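Endoglucanase FnCel5A (Fervidobacterium nodosum, PDB 3NCO) probably acts as a cellulase of glycosyl hydrolase family 5, hydrolysing beta-glucosidic links on a TIM-barrel scaffold. Local coordinates at residues M26-E31 with G36-Y41; E43-K48 with W305-I310. All coordinates share one frame; numbering follows the deposited sequence.

Contact 1: M26-E31 with G36-Y41; sequences MGNALE and GSWGVY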
loop_
_atom_site.group_PDB
_atom_site.type_symbol
_atom_site.label_atom_id
_atom_site.label_comp_id
_atom_site.label_asym_id
_atom_site.label_seq_id
_atom_site.Cartn_x
_atom_site.Cartn_y
_atom_site.Cartn_z
HETATM N N MSE A 26 6.815 -4.371 -0.492
HETATM C CA MSE A 26 8.266 -4.503 -0.292
HETATM C C MSE A 26 8.615 -3.425 0.717
HETATM O O MSE A 26 9.119 -2.337 0.375
HETATM C CB MSE A 26 8.967 -4.482 -1.663
HETATM C CG MSE A 26 9.198 -6.031 -2.166
HETATM SE SE MSE A 26 11.111 -6.196 -1.069
HETATM C CE MSE A 26 11.100 -5.672 0.746
ATOM N N GLY A 27 8.257 -3.757 1.950
ATOM C CA GLY A 27 8.296 -2.873 3.119
ATOM C C GLY A 27 9.474 -3.022 4.079
ATOM O O GLY A 27 10.250 -4.007 4.018
ATOM N N ASN A 28 9.524 -2.051 4.998
ATOM C CA ASN A 28 10.596 -1.912 5.979
ATOM C C ASN A 28 11.928 -1.563 5.350
ATOM O O ASN A 28 12.963 -1.791 5.984
ATOM C CB ASN A 28 10.744 -3.213 6.807
ATOM C CG ASN A 28 9.769 -3.288 7.978
ATOM O OD1 ASN A 28 8.575 -3.162 7.809
ATOM N ND2 ASN A 28 10.292 -3.557 9.161
ATOM N N ALA A 29 11.893 -1.033 4.115
ATOM C CA ALA A 29 13.093 -0.738 3.363
ATOM C C ALA A 29 13.171 0.768 3.029
ATOM O O ALA A 29 13.775 1.534 3.793
ATOM C CB ALA A 29 13.188 -1.598 2.071
ATOM N N LEU A 30 12.600 1.207 1.893
ATOM C CA LEU A 30 12.773 2.602 1.501
ATOM C C LEU A 30 11.930 3.563 2.349
ATOM O O LEU A 30 12.093 4.788 2.162
ATOM C CB LEU A 30 12.403 2.828 0.036
ATOM C CG LEU A 30 13.516 2.316 -0.897
ATOM C CD1 LEU A 30 12.926 1.974 -2.306
ATOM C CD2 LEU A 30 14.728 3.313 -0.980
ATOM N N GLU A 31 11.031 3.066 3.185
ATOM C CA GLU A 31 10.309 3.964 4.119
ATOM C C GLU A 31 10.986 4.059 5.490
ATOM O O GLU A 31 10.455 4.739 6.392
ATOM C CB GLU A 31 8.771 3.671 4.286
ATOM C CG GLU A 31 8.416 2.505 5.206
ATOM C CD GLU A 31 8.724 1.123 4.699
ATOM O OE1 GLU A 31 9.622 0.900 3.855
ATOM O OE2 GLU A 31 8.058 0.177 5.184
ATOM N N GLY A 36 17.730 0.132 4.870
ATOM C CA GLY A 36 18.620 -0.803 5.573
ATOM C C GLY A 36 18.591 -0.593 7.077
ATOM O O GLY A 36 18.919 -1.496 7.846
ATOM N N SER A 37 18.207 0.602 7.516
ATOM C CA SER A 37 18.322 0.853 8.949
ATOM C C SER A 37 17.286 0.109 9.831
ATOM O O SER A 37 17.434 0.090 11.078
ATOM C CB SER A 37 18.326 2.362 9.208
ATOM O OG SER A 37 17.049 2.911 8.948
ATOM N N TRP A 38 16.274 -0.480 9.199
ATOM C CA TRP A 38 15.315 -1.315 9.877
ATOM C C TRP A 38 15.583 -2.776 9.578
ATOM O O TRP A 38 14.794 -3.636 9.971
ATOM C CB TRP A 38 13.878 -0.926 9.467
ATOM C CG TRP A 38 13.429 0.443 9.991
ATOM C CD1 TRP A 38 14.071 1.246 10.916
ATOM C CD2 TRP A 38 12.193 1.098 9.700
ATOM N NE1 TRP A 38 13.315 2.385 11.192
ATOM C CE2 TRP A 38 12.157 2.308 10.460
ATOM C CE3 TRP A 38 11.106 0.792 8.871
ATOM C CZ2 TRP A 38 11.079 3.208 10.395
ATOM C CZ3 TRP A 38 10.021 1.679 8.843
ATOM C CH2 TRP A 38 10.033 2.878 9.584
ATOM N N GLY A 39 16.702 -3.066 8.925
ATOM C CA GLY A 39 17.106 -4.452 8.704
ATOM C C GLY A 39 16.688 -5.039 7.360
ATOM O O GLY A 39 16.894 -6.236 7.120
ATOM N N VAL A 40 16.096 -4.216 6.511
ATOM C CA VAL A 40 15.709 -4.674 5.175
ATOM C C VAL A 40 16.341 -3.801 4.119
ATOM O O VAL A 40 16.337 -2.563 4.215
ATOM C CB VAL A 40 14.205 -4.657 4.994
ATOM C CG1 VAL A 40 13.836 -5.277 3.643
ATOM C CG2 VAL A 40 13.524 -5.444 6.114
ATOM N N TYR A 41 16.908 -4.437 3.090
ATOM C CA TYR A 41 17.534 -3.656 2.028
ATOM C C TYR A 41 17.132 -4.386 0.767
ATOM O O TYR A 41 17.338 -5.614 0.682
ATOM C CB TYR A 41 19.068 -3.630 2.169
ATOM C CG TYR A 41 19.698 -2.841 1.042
ATOM C CD1 TYR A 41 19.691 -1.462 1.091
ATOM C CD2 TYR A 41 20.260 -3.488 -0.084
ATOM C CE1 TYR A 41 20.230 -0.688 0.047
ATOM C CE2 TYR A 41 20.773 -2.726 -1.157
ATOM C CZ TYR A 41 20.744 -1.335 -1.065
ATOM O OH TYR A 41 21.274 -0.553 -2.081
HETATM O O HOH W 1 15.534 -1.003 6.344
#
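Met26, present as selenomethionine, sets its terminal CE 4.0 Å from Val40 CG1, apolar against apolar in a buried spot. Gly27 adds its carbonyl oxygen beside the same methyl. At Asn28 the backbone takes a left-handed conformation, which asparagine tolerates better than most residues, and Asn28 O lies 3.3 Å from Val40 CB, while Asn28 CB meets Val40 CG2 at 3.6 Å. Val40 has CG1 anti to its backbone N (chi1 -174°), and this spreads its two methyls, CG1 against Met26 CE and CG2 against Asn28 CB. Both segments belong to the loop that leaves barrel strand 22-25 and leads to helix 44-53, the first beta-alpha connection of the TIM barrel. A water ties the two together: it donates to Asn28 O and Val40 O and accepts from Gly36 N and Trp38 N, the last two in the type I turn Gly36-Gly39, where both glycines have backbone angles that suit a residue lacking CB. Ala29, small enough to sit close, puts CB 4.1 Å from Val40 CG1. Glu31 bends at chi2 (-71°) and returns to its own backbone: OE2 receives Asn28 N at 2.7 Å on its syn side, and OE1 takes Ala29 N from above the carboxylate plane. A glutamine here would probably leave one of these two amides without its acceptor and let the bend at Asn28 relax. Across the contact Glu31 CG lies 4.1 Å from Trp38 CZ3, and Trp38 CH2 lies 3.7 Å from Glu31 O, while the indole turns its edge to Asn28 CA.

Contact 2: E43-K48 with W305-I310; sequences EDEYFK and WTKTWI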
loop_
_atom_site.group_PDB
_atom_site.type_symbol
_atom_site.label_atom_id
_atom_site.label_comp_id
_atom_site.label_asym_id
_atom_site.label_seq_id
_atom_site.Cartn_x
_atom_site.Cartn_y
_atom_site.Cartn_z
ATOM N N GLU A 43 17.142 -6.151 -2.489
ATOM C CA GLU A 43 18.051 -6.815 -3.414
ATOM C C GLU A 43 17.361 -6.945 -4.749
ATOM O O GLU A 43 16.160 -7.194 -4.816
ATOM C CB GLU A 43 18.478 -8.223 -2.858
ATOM C CG GLU A 43 19.219 -8.128 -1.477
ATOM C CD GLU A 43 19.614 -9.518 -0.802
ATOM O OE1 GLU A 43 19.703 -10.560 -1.552
ATOM O OE2 GLU A 43 19.895 -9.584 0.480
ATOM N N ASP A 44 18.126 -6.799 -5.840
ATOM C CA ASP A 44 17.508 -6.926 -7.169
ATOM C C ASP A 44 16.856 -8.284 -7.316
ATOM O O ASP A 44 15.824 -8.411 -8.008
ATOM C CB ASP A 44 18.599 -6.806 -8.248
ATOM C CG ASP A 44 19.094 -5.374 -8.439
ATOM O OD1 ASP A 44 18.648 -4.460 -7.698
ATOM O OD2 ASP A 44 19.962 -5.191 -9.364
ATOM N N GLU A 45 17.463 -9.317 -6.724
ATOM C CA GLU A 45 16.932 -10.707 -6.846
ATOM C C GLU A 45 15.521 -10.831 -6.249
ATOM O O GLU A 45 14.768 -11.699 -6.623
ATOM C CB GLU A 45 17.848 -11.759 -6.195
ATOM C CG GLU A 45 17.846 -11.617 -4.642
ATOM C CD GLU A 45 18.856 -12.481 -3.892
ATOM O OE1 GLU A 45 18.462 -13.563 -3.345
ATOM O OE2 GLU A 45 20.068 -12.077 -3.839
ATOM N N TYR A 46 15.163 -9.951 -5.307
ATOM C CA TYR A 46 13.849 -10.049 -4.669
ATOM C C TYR A 46 12.723 -9.999 -5.691
ATOM O O TYR A 46 11.700 -10.696 -5.538
ATOM C CB TYR A 46 13.640 -8.908 -3.683
ATOM C CG TYR A 46 14.421 -9.028 -2.369
ATOM C CD1 TYR A 46 15.137 -10.186 -2.051
ATOM C CD2 TYR A 46 14.350 -8.008 -1.434
ATOM C CE1 TYR A 46 15.835 -10.287 -0.820
ATOM C CE2 TYR A 46 15.009 -8.094 -0.214
ATOM C CZ TYR A 46 15.716 -9.241 0.098
ATOM O OH TYR A 46 16.386 -9.312 1.317
ATOM N N PHE A 47 12.912 -9.169 -6.711
ATOM C CA PHE A 47 11.811 -9.017 -7.724
ATOM C C PHE A 47 11.642 -10.253 -8.616
ATOM O O PHE A 47 10.492 -10.622 -8.984
ATOM C CB PHE A 47 11.967 -7.723 -8.509
ATOM C CG PHE A 47 11.932 -6.519 -7.644
ATOM C CD1 PHE A 47 10.759 -6.158 -6.986
ATOM C CD2 PHE A 47 13.067 -5.749 -7.458
ATOM C CE1 PHE A 47 10.716 -5.024 -6.130
ATOM C CE2 PHE A 47 13.055 -4.628 -6.609
ATOM C CZ PHE A 47 11.876 -4.257 -5.965
ATOM N N LYS A 48 12.754 -10.911 -8.940
ATOM C CA LYS A 48 12.705 -12.157 -9.686
ATOM C C LYS A 48 12.026 -13.220 -8.821
ATOM O O LYS A 48 11.202 -13.970 -9.307
ATOM C CB LYS A 48 14.131 -12.605 -10.100
ATOM C CG LYS A 48 14.181 -13.977 -10.757
ATOM C CD LYS A 48 15.619 -14.360 -11.077
ATOM C CE LYS A 48 15.666 -15.824 -11.577
ATOM N NZ LYS A 48 17.013 -16.317 -11.992
ATOM N N TRP A 305 16.684 -16.004 5.266
ATOM C CA TRP A 305 17.841 -16.809 5.690
ATOM C C TRP A 305 17.833 -18.118 4.919
ATOM O O TRP A 305 18.879 -18.565 4.422
ATOM C CB TRP A 305 17.779 -17.138 7.185
ATOM C CG TRP A 305 18.798 -18.156 7.510
ATOM C CD1 TRP A 305 18.650 -19.547 7.619
ATOM C CD2 TRP A 305 20.158 -17.890 7.663
ATOM N NE1 TRP A 305 19.857 -20.123 7.869
ATOM C CE2 TRP A 305 20.804 -19.124 7.921
ATOM C CE3 TRP A 305 20.906 -16.706 7.669
ATOM C CZ2 TRP A 305 22.171 -19.218 8.133
ATOM C CZ3 TRP A 305 22.269 -16.804 7.872
ATOM C CH2 TRP A 305 22.884 -18.043 8.106
ATOM N N THR A 306 16.661 -18.755 4.865
ATOM C CA THR A 306 16.540 -20.030 4.173
ATOM C C THR A 306 16.306 -19.815 2.659
ATOM O O THR A 306 16.452 -20.778 1.871
ATOM C CB THR A 306 15.416 -20.907 4.797
ATOM O OG1 THR A 306 14.170 -20.223 4.698
ATOM C CG2 THR A 306 15.701 -21.218 6.285
ATOM N N LYS A 307 15.997 -18.567 2.270
ATOM C CA LYS A 307 15.682 -18.229 0.880
ATOM C C LYS A 307 14.514 -19.096 0.377
ATOM O O LYS A 307 14.538 -19.643 -0.750
ATOM C CB LYS A 307 16.933 -18.363 -0.014
ATOM C CG LYS A 307 18.140 -17.578 0.541
ATOM C CD LYS A 307 19.380 -17.743 -0.375
ATOM C CE LYS A 307 19.318 -16.664 -1.473
ATOM N NZ LYS A 307 20.036 -15.369 -1.093
ATOM N N THR A 308 13.484 -19.182 1.226
ATOM C CA THR A 308 12.266 -19.940 0.916
ATOM C C THR A 308 11.034 -19.208 1.410
ATOM O O THR A 308 11.086 -18.464 2.393
ATOM C CB THR A 308 12.301 -21.342 1.574
ATOM O OG1 THR A 308 12.427 -21.201 3.001
ATOM C CG2 THR A 308 13.491 -22.148 1.038
ATOM N N TRP A 309 9.926 -19.452 0.730
ATOM C CA TRP A 309 8.631 -18.932 1.188
ATOM C C TRP A 309 8.057 -19.737 2.366
ATOM O O TRP A 309 8.194 -20.968 2.411
ATOM C CB TRP A 309 7.631 -18.964 0.041
ATOM C CG TRP A 309 8.032 -18.073 -1.105
ATOM C CD1 TRP A 309 8.759 -18.437 -2.226
ATOM C CD2 TRP A 309 7.726 -16.689 -1.255
ATOM N NE1 TRP A 309 8.924 -17.333 -3.044
ATOM C CE2 TRP A 309 8.298 -16.257 -2.475
ATOM C CE3 TRP A 309 7.015 -15.768 -0.479
ATOM C CZ2 TRP A 309 8.191 -14.932 -2.927
ATOM C CZ3 TRP A 309 6.927 -14.448 -0.913
ATOM C CH2 TRP A 309 7.486 -14.048 -2.142
ATOM N N ILE A 310 7.482 -19.027 3.332
ATOM C CA ILE A 310 6.785 -19.638 4.444
ATOM C C ILE A 310 5.467 -20.146 3.898
ATOM O O ILE A 310 4.702 -19.397 3.282
ATOM C CB ILE A 310 6.556 -18.615 5.588
ATOM C CG1 ILE A 310 7.919 -18.112 6.093
ATOM C CG2 ILE A 310 5.732 -19.233 6.758
ATOM C CD1 ILE A 310 7.828 -16.754 6.798
#
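Glu45 sets CG between its backbone N and carbonyl carbon (chi1 69°) and runs extended beyond it, which carries the carboxylate out from helix 44-53 to the lysine. Lys307 bends at chi3 (87°) and again at chi4 (91°), and the two bends turn NZ back onto Glu45 OE1, with the side chains crossing at about a right angle. Lys307 NZ stands 3.3 Å from Glu45 OE1, a salt bridge whose hydrogen bond is weak, and Lys307 CE follows at 3.7 Å from the same oxygen. This pair makes the contact, which buries a mere 59 Å² at the surface. Glu45 belongs to the first turn of helix 44-53, where acidic residues suit the positive end of the helix dipole; Asp44 beside it bonds His86 of helix 78-93. Lys307 comes from a small hairpin, strands 302-303 and 308-309, that lies beyond the last barrel strand. There a G1 beta bulge places Lys307 and Thr308 opposite Asp303, whose side chain accepts the amides of Trp305 and Thr306, and Lys307 holds the left-handed conformation that glycine more often fills. The turn is braced by Thr306 OG1 and Thr308 OG1, 2.6 Å apart in a hydrogen bond. Nearby, Trp309 packs on Ile49 and Arg53 of helix 44-53. Two carboxylates crowd the lysine's neighbourhood: Glu43 OE1 is 2.8 Å from Glu45 OE2, acceptor against acceptor, and 4.8 Å from Lys307 NZ. If both acids are ionised, the ammonium charge would probably offset part of their repulsion; the short separation is also consistent with a proton shared between them.

Overall arrangement
From the N terminus, the chain leaves barrel strand 22-25 and enters contact 1 at once, which closes a short loop with four residues between its segments. Contact 2 opens just after it, at the start of helix 44-53, and closes some 257 residues later, after the other seven barrel strands have been laid down. The two therefore stand in series, neither nested nor crossed, their centres about 14 Å apart. Contact 1 shapes the first beta-alpha loop; contact 2 ties the helix that follows to the hairpin beyond strand 289-292. Tyr46 joins them, packing against Met26 and against the backbone of Tyr41.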